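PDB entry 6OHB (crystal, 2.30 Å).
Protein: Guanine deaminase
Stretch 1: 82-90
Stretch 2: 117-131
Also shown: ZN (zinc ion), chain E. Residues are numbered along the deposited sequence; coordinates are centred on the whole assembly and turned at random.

Stretch 1, residues 82-90: HIHYPQSEM
Stretch 2 117-131: EYAREMSAFFIKQLL

The most distinctive feature of this contact is the way Tyr-85 and Phe-126 meet twice, through backbone carbon and ring alike. The CA of Tyr-85 lies over one face of the Phe-126 ring, 4.0 Å from its centroid and 28° off the normal, in a CH-pi contact, while the Tyr-85 ring turns its edge toward the face of Phe-126, with centroids 5.8 Å apart and planes at 77°. The two residues also set the register: their CA atoms approach to 6.6 Å, whereas those of Ile-83 and Leu-130 stay 10.2 Å apart.

Residues 82-84 are extended (phi/psi -152/143 at Ile-83) and belong to a strand that begins earlier in the chain, and 117-131 is continuous alpha helix, held by i to i+4 backbone hydrogen bonds such as Phe-126 N to Met-122 O (2.8 Å). Strand and helix run roughly antiparallel, at 147°, with axes 11.8 Å apart at closest approach. Alternation along the strand separates two tasks. Ile-83 (chi1 t, chi2 t) points toward the helix, its CD1 packing 3.6 Å from Phe-126 CE1 and 4.1 Å from Leu-130 CD2. His-84 (chi1 m) points away, and its NE2 binds the zinc at 1.9 Å; His-82 (chi1 t) lies out of the helix's reach and supplies NE2 at 2.0 Å. Three further ligand atoms come from elsewhere in the structure.

Tyr-85 has phi/psi -58/-50. Its CA-to-CB bond points sideways, but an off-rotamer chi1 of 143° and a chi2 of 63° carry the ring along the helix. Tyr-85 CD1 lies 4.1 Å from Phe-126 CB, and Tyr-85 CE1 is 3.7 Å from Ser-123 CA. At the ring's far end, Tyr-85 OH donates a hydrogen bond to Ala-119 O (2.9 Å), a carbonyl that also accepts Ser-123 N (2.8 Å) within the helix. Phe-126 itself is t, with chi2 85°.

A type I turn from Gln-87 to Met-90, closed by Met-90 N to Gln-87 O (3.2 Å), directs Ser-88 and Glu-89 toward the helix. Ser-88 CB (chi1 m) sits 3.9 Å from Phe-125 CE2; the CA-to-CB bond of Phe-125 points sideways, but with chi1 t and chi2 91° the end of its side chain comes nearer to Ser-88. Glu-89, with chi1 p and chi2 -93°, reaches Tyr-118 (chi1 t), whose OH donates a short 2.5 Å hydrogen bond to Glu-89 OE2. Met-122, m at all three chi angles, places CE 3.7 Å from Glu-89 OE1, adding a methyl contact beside this polar link.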

# COMPACT_ATOMS: atom_id res chain seq x y z
N HIS A 82 3.69 17.97 1.34
CA HIS A 82 4.47 18.06 0.10
C HIS A 82 3.74 17.28 -0.98
O HIS A 82 3.63 16.05 -0.90
CB HIS A 82 5.89 17.53 0.29
CG HIS A 82 6.72 17.58 -0.96
ND1 HIS A 82 7.20 18.75 -1.50
CD2 HIS A 82 7.16 16.59 -1.78
CE1 HIS A 82 7.89 18.49 -2.59
NE2 HIS A 82 7.88 17.18 -2.78
N ILE A 83 3.25 17.99 -2.00
CA ILE A 83 2.55 17.36 -3.11
C ILE A 83 2.75 18.23 -4.34
O ILE A 83 2.80 19.46 -4.24
CB ILE A 83 1.06 17.13 -2.77
CG1 ILE A 83 0.33 16.44 -3.91
CG2 ILE A 83 0.38 18.44 -2.36
CD1 ILE A 83 -1.07 15.98 -3.56
N HIS A 84 2.91 17.59 -5.50
CA HIS A 84 3.14 18.28 -6.77
C HIS A 84 1.82 18.30 -7.56
O HIS A 84 1.32 17.26 -7.97
CB HIS A 84 4.26 17.58 -7.57
CG HIS A 84 5.62 17.61 -6.92
ND1 HIS A 84 6.63 18.43 -7.37
CD2 HIS A 84 6.16 16.87 -5.93
CE1 HIS A 84 7.72 18.23 -6.65
NE2 HIS A 84 7.45 17.29 -5.76
N TYR A 85 1.26 19.51 -7.74
CA TYR A 85 0.02 19.66 -8.52
C TYR A 85 0.11 19.15 -9.96
O TYR A 85 -0.79 18.41 -10.38
CB TYR A 85 -0.42 21.13 -8.45
CG TYR A 85 -1.04 21.74 -9.69
CD1 TYR A 85 -2.25 21.26 -10.21
CD2 TYR A 85 -0.44 22.82 -10.34
CE1 TYR A 85 -2.82 21.82 -11.34
CE2 TYR A 85 -1.01 23.39 -11.47
CZ TYR A 85 -2.20 22.88 -11.96
OH TYR A 85 -2.76 23.45 -13.09
N PRO A 86 1.12 19.52 -10.77
CA PRO A 86 1.08 19.14 -12.20
C PRO A 86 1.67 17.77 -12.50
O PRO A 86 2.43 17.63 -13.46
CB PRO A 86 1.90 20.25 -12.87
CG PRO A 86 2.95 20.56 -11.86
CD PRO A 86 2.29 20.39 -10.49
N GLN A 87 1.34 16.75 -11.70
CA GLN A 87 1.97 15.44 -11.88
C GLN A 87 1.02 14.28 -11.65
O GLN A 87 1.48 13.13 -11.56
CB GLN A 87 3.17 15.30 -10.93
CG GLN A 87 4.37 16.14 -11.32
CD GLN A 87 5.53 15.95 -10.36
OE1 GLN A 87 5.50 15.07 -9.50
NE2 GLN A 87 6.57 16.77 -10.51
N SER A 88 -0.30 14.52 -11.57
CA SER A 88 -1.23 13.45 -11.24
C SER A 88 -1.21 12.34 -12.29
O SER A 88 -1.35 11.16 -11.94
CB SER A 88 -2.64 14.02 -11.10
OG SER A 88 -2.70 14.99 -10.06
N GLU A 89 -1.03 12.68 -13.56
CA GLU A 89 -1.11 11.72 -14.65
C GLU A 89 0.19 10.97 -14.90
O GLU A 89 0.21 10.06 -15.74
CB GLU A 89 -1.56 12.42 -15.94
CG GLU A 89 -0.55 13.40 -16.51
CD GLU A 89 -0.78 14.83 -16.03
OE1 GLU A 89 -1.06 15.03 -14.83
OE2 GLU A 89 -0.67 15.75 -16.87
N MET A 90 1.26 11.31 -14.19
CA MET A 90 2.58 10.76 -14.49
C MET A 90 2.61 9.24 -14.34
O MET A 90 2.30 8.71 -13.27
CB MET A 90 3.63 11.40 -13.59
CG MET A 90 4.99 11.57 -14.25
SD MET A 90 6.33 11.78 -13.06
CE MET A 90 5.56 12.87 -11.88
N GLU A 117 -6.04 25.94 -20.53
CA GLU A 117 -7.26 25.14 -20.40
C GLU A 117 -6.95 23.81 -19.72
O GLU A 117 -7.68 23.37 -18.82
CB GLU A 117 -7.92 24.92 -21.76
N TYR A 118 -5.84 23.18 -20.12
CA TYR A 118 -5.41 21.94 -19.46
C TYR A 118 -5.06 22.19 -18.00
O TYR A 118 -5.37 21.37 -17.13
CB TYR A 118 -4.22 21.33 -20.21
CG TYR A 118 -3.82 19.95 -19.71
CD1 TYR A 118 -4.61 18.84 -19.95
CD2 TYR A 118 -2.64 19.77 -18.99
CE1 TYR A 118 -4.25 17.58 -19.49
CE2 TYR A 118 -2.27 18.51 -18.53
CZ TYR A 118 -3.08 17.42 -18.79
OH TYR A 118 -2.71 16.18 -18.33
N ALA A 119 -4.40 23.32 -17.71
CA ALA A 119 -4.07 23.63 -16.32
C ALA A 119 -5.33 23.81 -15.48
O ALA A 119 -5.39 23.35 -14.34
CB ALA A 119 -3.19 24.88 -16.25
N ARG A 120 -6.36 24.47 -16.04
CA ARG A 120 -7.62 24.63 -15.31
C ARG A 120 -8.27 23.28 -15.04
O ARG A 120 -8.70 22.99 -13.91
CB ARG A 120 -8.56 25.54 -16.10
N GLU A 121 -8.36 22.44 -16.08
CA GLU A 121 -8.94 21.11 -15.93
C GLU A 121 -8.23 20.32 -14.84
O GLU A 121 -8.87 19.74 -13.94
CB GLU A 121 -8.89 20.37 -17.26
CG GLU A 121 -9.71 19.09 -17.31
CD GLU A 121 -9.46 18.28 -18.57
OE1 GLU A 121 -8.84 18.82 -19.51
OE2 GLU A 121 -9.88 17.10 -18.62
N MET A 122 -6.89 20.30 -14.88
CA MET A 122 -6.15 19.51 -13.91
C MET A 122 -6.16 20.16 -12.53
O MET A 122 -6.02 19.45 -11.53
CB MET A 122 -4.72 19.30 -14.38
CG MET A 122 -4.62 18.47 -15.67
SD MET A 122 -5.62 16.97 -15.64
CE MET A 122 -4.65 15.94 -14.53
N SER A 123 -6.36 21.47 -12.45
CA SER A 123 -6.50 22.12 -11.15
C SER A 123 -7.78 21.67 -10.47
O SER A 123 -7.79 21.35 -9.27
CB SER A 123 -6.48 23.64 -11.32
N ALA A 124 -8.88 21.63 -11.23
CA ALA A 124 -10.13 21.09 -10.69
C ALA A 124 -9.96 19.64 -10.27
O ALA A 124 -10.39 19.24 -9.17
CB ALA A 124 -11.25 21.23 -11.72
N PHE A 125 -9.33 18.82 -11.13
CA PHE A 125 -9.11 17.41 -10.79
C PHE A 125 -8.29 17.26 -9.51
O PHE A 125 -8.59 16.41 -8.67
CB PHE A 125 -8.43 16.70 -11.96
CG PHE A 125 -8.08 15.26 -11.68
CD1 PHE A 125 -8.98 14.25 -11.98
CD2 PHE A 125 -6.86 14.91 -11.13
CE1 PHE A 125 -8.67 12.92 -11.73
CE2 PHE A 125 -6.55 13.58 -10.87
CZ PHE A 125 -7.46 12.59 -11.17
N PHE A 126 -7.24 18.08 -9.37
CA PHE A 126 -6.36 18.00 -8.21
C PHE A 126 -7.11 18.35 -6.93
O PHE A 126 -6.97 17.66 -5.90
CB PHE A 126 -5.18 18.94 -8.44
CG PHE A 126 -4.16 18.94 -7.34
CD1 PHE A 126 -3.15 18.00 -7.31
CD2 PHE A 126 -4.20 19.91 -6.35
CE1 PHE A 126 -2.19 18.01 -6.30
CE2 PHE A 126 -3.26 19.93 -5.33
CZ PHE A 126 -2.25 18.98 -5.31
N ILE A 127 -7.92 19.42 -6.96
CA ILE A 127 -8.71 19.78 -5.79
C ILE A 127 -9.69 18.66 -5.45
O ILE A 127 -9.90 18.33 -4.27
CB ILE A 127 -9.43 21.12 -6.01
CG1 ILE A 127 -8.43 22.26 -6.19
CG2 ILE A 127 -10.36 21.44 -4.83
CD1 ILE A 127 -7.70 22.65 -4.93
N LYS A 128 -10.30 18.05 -6.47
CA LYS A 128 -11.25 16.96 -6.23
C LYS A 128 -10.57 15.78 -5.55
O LYS A 128 -11.13 15.17 -4.62
CB LYS A 128 -11.88 16.50 -7.55
CG LYS A 128 -13.38 16.73 -7.73
CD LYS A 128 -13.80 18.16 -7.41
CE LYS A 128 -15.29 18.36 -7.64
NZ LYS A 128 -15.65 18.24 -9.08
N GLN A 129 -9.35 15.45 -5.98
CA GLN A 129 -8.62 14.35 -5.36
C GLN A 129 -8.28 14.67 -3.91
O GLN A 129 -8.38 13.80 -3.04
CB GLN A 129 -7.36 14.02 -6.16
CG GLN A 129 -7.63 13.56 -7.58
CD GLN A 129 -8.76 12.56 -7.66
OE1 GLN A 129 -8.65 11.44 -7.17
NE2 GLN A 129 -9.86 12.96 -8.28
N LEU A 130 -7.83 15.90 -3.64
CA LEU A 130 -7.59 16.31 -2.26
C LEU A 130 -8.83 16.10 -1.40
O LEU A 130 -8.77 15.49 -0.33
CB LEU A 130 -7.14 17.77 -2.21
CG LEU A 130 -5.77 18.10 -2.80
CD1 LEU A 130 -5.48 19.58 -2.64
CD2 LEU A 130 -4.69 17.25 -2.15
N LEU A 131 -9.98 16.63 -1.85
CA LEU A 131 -11.19 16.56 -1.04
C LEU A 131 -11.62 15.12 -0.80
O LEU A 131 -11.90 14.73 0.35
CB LEU A 131 -12.31 17.36 -1.70
CG LEU A 131 -12.05 18.87 -1.78
CD1 LEU A 131 -13.24 19.58 -2.40
CD2 LEU A 131 -11.75 19.42 -0.39
ZN ZN E . 8.51 16.34 -4.50